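Local coordinates for regulatory protein SWI6 (Saccharomyces cerevisiae, PDB 1SW6), which serves as the shared regulatory subunit of the SBF and MBF complexes, which drive cell-cycle-dependent transcription in budding yeast, at residues L43-N55 against G154-S166. Sequence-based numbering, arbitrary orientation.
Sequences LKIMKALPSPVVN and GSNRLYGDNMGES
Leu49 and Tyr159 face each other where an extended segment from the N-terminal part of this ankyrin-repeat fragment, 43-55, runs across the loop 154-166 that links ankyrin repeats 1 and 2. A single beta bridge pins the two backbones: Leu49 N donates to Leu158 O at 2.9 Å, arriving from above the carbonyl plane, and Gly160 N returns a straighter bond to Leu49 O (171°) within the carbonyl plane. Just before the bridge, Ala48 sets CB against Gly164 O, Leu158 O and, at 3.7 Å, Gly160 CA, a fit that leaves no room for a side chain on Gly160. The Tyr159 CB leaves away from 43-55, yet with CG set beside its own backbone N (chi1 -76°) the ring comes back alongside it. Pro52 lays CD over one face of the Tyr159 ring, a CH-pi contact 3.8 Å from the ring centroid, while Leu49 CB meets Tyr159 CD1 obliquely. Toward the opposite face, near the rim, lies Asn156 OD1, which closes an Asx turn by accepting from Leu158 N. Leu49 CD1 touches Asn156 ND2, the side chains crossing at about a right angle, and Leu49 CG packs on Leu158 CB. With an alanine in place of Asn156, Leu158 N is likely to lose its acceptor and a gap to open beside Leu49 CD1. Met46 bends at its thioether to set CE 3.5 Å from Leu158 CD1; both residues also touch Leu196 of strand 196-197, the parallel partner of 46-47. At the other end two waters bridge Ser51 to the loop: one accepts from Ser51 N and donates to Asp161 O; the second lies 2.9 Å from Ser51 OG, from which it accepts, and donates to Gly160 O at 2.7 Å.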
# COMPACT_ATOMS: atom_id res chain seq x y z
N LEU A 43 -0.24 32.01 -12.43
CA LEU A 43 -0.30 30.74 -11.71
C LEU A 43 -1.67 30.42 -11.14
O LEU A 43 -2.25 31.20 -10.39
CB LEU A 43 0.73 30.73 -10.58
CG LEU A 43 1.68 29.54 -10.51
CD1 LEU A 43 2.27 29.47 -9.10
CD2 LEU A 43 0.95 28.25 -10.84
N LYS A 44 -2.18 29.25 -11.49
CA LYS A 44 -3.49 28.81 -11.03
C LYS A 44 -3.44 27.31 -10.78
O LYS A 44 -2.58 26.62 -11.32
CB LYS A 44 -4.55 29.13 -12.08
CG LYS A 44 -4.16 28.70 -13.49
CD LYS A 44 -5.21 29.14 -14.52
CE LYS A 44 -4.72 28.96 -15.96
NZ LYS A 44 -3.56 29.85 -16.28
N ILE A 45 -4.36 26.82 -9.95
CA ILE A 45 -4.41 25.40 -9.64
C ILE A 45 -4.65 24.63 -10.94
O ILE A 45 -5.38 25.07 -11.82
CB ILE A 45 -5.51 25.09 -8.60
CG1 ILE A 45 -5.03 25.52 -7.21
CG2 ILE A 45 -5.83 23.60 -8.60
CD1 ILE A 45 -6.02 25.22 -6.08
N MET A 46 -4.00 23.48 -11.05
CA MET A 46 -4.09 22.65 -12.24
C MET A 46 -4.42 21.21 -11.86
O MET A 46 -4.13 20.77 -10.74
CB MET A 46 -2.73 22.73 -12.95
CG MET A 46 -2.63 22.07 -14.29
SD MET A 46 -0.99 22.39 -15.01
CE MET A 46 -0.14 20.82 -14.71
N LYS A 47 -5.06 20.47 -12.76
CA LYS A 47 -5.37 19.09 -12.45
C LYS A 47 -4.10 18.29 -12.77
O LYS A 47 -3.37 18.62 -13.71
CB LYS A 47 -6.54 18.59 -13.31
CG LYS A 47 -7.83 19.35 -13.06
CD LYS A 47 -9.04 18.63 -13.62
CE LYS A 47 -9.37 17.38 -12.81
NZ LYS A 47 -9.71 17.70 -11.40
N ALA A 48 -3.83 17.27 -11.97
CA ALA A 48 -2.64 16.46 -12.21
C ALA A 48 -2.79 15.83 -13.59
O ALA A 48 -3.91 15.57 -14.03
CB ALA A 48 -2.52 15.37 -11.14
N LEU A 49 -1.68 15.60 -14.27
CA LEU A 49 -1.73 14.99 -15.59
C LEU A 49 -2.35 13.60 -15.47
O LEU A 49 -2.13 12.89 -14.48
CB LEU A 49 -0.33 14.90 -16.20
CG LEU A 49 0.40 16.23 -16.38
CD1 LEU A 49 1.69 16.03 -17.17
CD2 LEU A 49 -0.51 17.20 -17.10
N PRO A 50 -3.13 13.19 -16.47
CA PRO A 50 -3.76 11.87 -16.44
C PRO A 50 -2.71 10.76 -16.43
O PRO A 50 -1.67 10.87 -17.08
CB PRO A 50 -4.61 11.85 -17.71
CG PRO A 50 -3.80 12.72 -18.65
CD PRO A 50 -3.38 13.87 -17.76
N SER A 51 -2.98 9.70 -15.68
CA SER A 51 -2.05 8.58 -15.61
C SER A 51 -1.79 8.13 -17.04
O SER A 51 -2.72 7.81 -17.79
CB SER A 51 -2.65 7.43 -14.80
OG SER A 51 -1.70 6.38 -14.68
N PRO A 52 -0.52 8.13 -17.46
CA PRO A 52 -0.20 7.71 -18.83
C PRO A 52 -0.64 6.29 -19.15
O PRO A 52 -0.47 5.37 -18.34
CB PRO A 52 1.32 7.90 -18.89
CG PRO A 52 1.75 7.72 -17.46
CD PRO A 52 0.70 8.46 -16.70
N VAL A 53 -1.24 6.11 -20.32
CA VAL A 53 -1.69 4.78 -20.74
C VAL A 53 -0.59 4.17 -21.59
O VAL A 53 -0.71 4.04 -22.81
CB VAL A 53 -2.99 4.84 -21.56
CG1 VAL A 53 -3.46 3.43 -21.86
CG2 VAL A 53 -4.06 5.62 -20.79
N VAL A 54 0.50 3.80 -20.93
CA VAL A 54 1.65 3.22 -21.60
C VAL A 54 1.27 2.05 -22.49
O VAL A 54 0.54 1.15 -22.09
CB VAL A 54 2.69 2.75 -20.58
CG1 VAL A 54 3.86 2.08 -21.30
CG2 VAL A 54 3.16 3.94 -19.76
N ASN A 55 1.78 2.09 -23.72
CA ASN A 55 1.52 1.05 -24.70
C ASN A 55 2.56 -0.07 -24.63
O ASN A 55 2.21 -1.23 -24.40
CB ASN A 55 1.50 1.67 -26.11
CG ASN A 55 1.38 0.62 -27.20
OD1 ASN A 55 2.36 -0.07 -27.53
ND2 ASN A 55 0.18 0.48 -27.76
N GLY A 154 14.47 12.73 -15.52
CA GLY A 154 13.28 12.79 -16.36
C GLY A 154 11.92 12.46 -15.79
O GLY A 154 10.91 12.72 -16.45
N SER A 155 11.86 11.88 -14.60
CA SER A 155 10.56 11.56 -14.03
C SER A 155 9.67 12.80 -13.97
O SER A 155 10.05 13.82 -13.40
CB SER A 155 10.73 10.97 -12.62
OG SER A 155 11.37 9.71 -12.68
N ASN A 156 8.49 12.69 -14.57
CA ASN A 156 7.52 13.78 -14.60
C ASN A 156 6.83 13.81 -13.24
O ASN A 156 6.20 12.84 -12.82
CB ASN A 156 6.50 13.53 -15.70
CG ASN A 156 5.57 14.70 -15.92
OD1 ASN A 156 5.04 15.28 -14.97
ND2 ASN A 156 5.35 15.05 -17.19
N ARG A 157 6.94 14.94 -12.56
CA ARG A 157 6.35 15.09 -11.24
C ARG A 157 4.87 15.45 -11.24
O ARG A 157 4.23 15.44 -10.20
CB ARG A 157 7.14 16.16 -10.47
CG ARG A 157 8.62 15.84 -10.37
CD ARG A 157 9.43 17.07 -10.01
NE ARG A 157 9.37 18.09 -11.06
CZ ARG A 157 10.09 19.20 -11.06
NH1 ARG A 157 10.93 19.45 -10.06
NH2 ARG A 157 9.98 20.07 -12.06
N LEU A 158 4.33 15.75 -12.42
CA LEU A 158 2.93 16.16 -12.49
C LEU A 158 1.89 15.06 -12.67
O LEU A 158 0.69 15.33 -12.57
CB LEU A 158 2.77 17.20 -13.61
CG LEU A 158 3.63 18.47 -13.55
CD1 LEU A 158 3.13 19.46 -14.60
CD2 LEU A 158 3.55 19.10 -12.17
N TYR A 159 2.33 13.83 -12.91
CA TYR A 159 1.39 12.73 -13.12
C TYR A 159 0.58 12.31 -11.90
O TYR A 159 1.12 12.06 -10.83
CB TYR A 159 2.12 11.49 -13.66
CG TYR A 159 2.51 11.57 -15.12
CD1 TYR A 159 1.56 11.87 -16.09
CD2 TYR A 159 3.82 11.32 -15.52
CE1 TYR A 159 1.91 11.91 -17.44
CE2 TYR A 159 4.17 11.36 -16.86
CZ TYR A 159 3.21 11.66 -17.81
OH TYR A 159 3.55 11.70 -19.14
N GLY A 160 -0.74 12.25 -12.07
CA GLY A 160 -1.60 11.82 -10.99
C GLY A 160 -1.80 10.32 -11.13
O GLY A 160 -1.57 9.76 -12.21
N ASP A 161 -2.20 9.65 -10.05
CA ASP A 161 -2.46 8.22 -10.13
C ASP A 161 -3.90 8.12 -10.63
O ASP A 161 -4.47 9.12 -11.06
CB ASP A 161 -2.28 7.55 -8.76
CG ASP A 161 -3.25 8.06 -7.72
OD1 ASP A 161 -4.15 8.87 -8.06
OD2 ASP A 161 -3.13 7.64 -6.55
N ASN A 162 -4.50 6.94 -10.57
CA ASN A 162 -5.86 6.77 -11.07
C ASN A 162 -6.89 7.64 -10.36
O ASN A 162 -8.00 7.83 -10.85
CB ASN A 162 -6.28 5.29 -11.00
CG ASN A 162 -5.44 4.42 -11.93
OD1 ASN A 162 -4.73 4.93 -12.80
ND2 ASN A 162 -5.54 3.10 -11.76
N MET A 163 -6.51 8.18 -9.21
CA MET A 163 -7.37 9.06 -8.44
C MET A 163 -6.97 10.51 -8.72
O MET A 163 -7.59 11.44 -8.22
CB MET A 163 -7.22 8.77 -6.95
CG MET A 163 -7.77 7.42 -6.53
SD MET A 163 -9.56 7.46 -6.66
CE MET A 163 -9.98 8.27 -5.06
N GLY A 164 -5.92 10.68 -9.51
CA GLY A 164 -5.44 12.02 -9.83
C GLY A 164 -4.54 12.54 -8.72
O GLY A 164 -4.23 13.73 -8.65
N GLU A 165 -4.12 11.64 -7.84
CA GLU A 165 -3.24 12.00 -6.75
C GLU A 165 -1.79 12.05 -7.21
O GLU A 165 -1.30 11.11 -7.84
CB GLU A 165 -3.43 11.02 -5.59
CG GLU A 165 -4.74 11.28 -4.87
CD GLU A 165 -5.06 10.28 -3.77
OE1 GLU A 165 -4.15 9.55 -3.31
OE2 GLU A 165 -6.25 10.26 -3.36
N SER A 166 -1.12 13.16 -6.92
CA SER A 166 0.28 13.35 -7.31
C SER A 166 1.21 12.62 -6.36
O SER A 166 0.77 12.08 -5.35
CB SER A 166 0.63 14.83 -7.29
OG SER A 166 0.59 15.31 -5.95
O HOH W 1 -4.59 10.52 -13.46
O HOH W 2 0.18 7.89 -13.04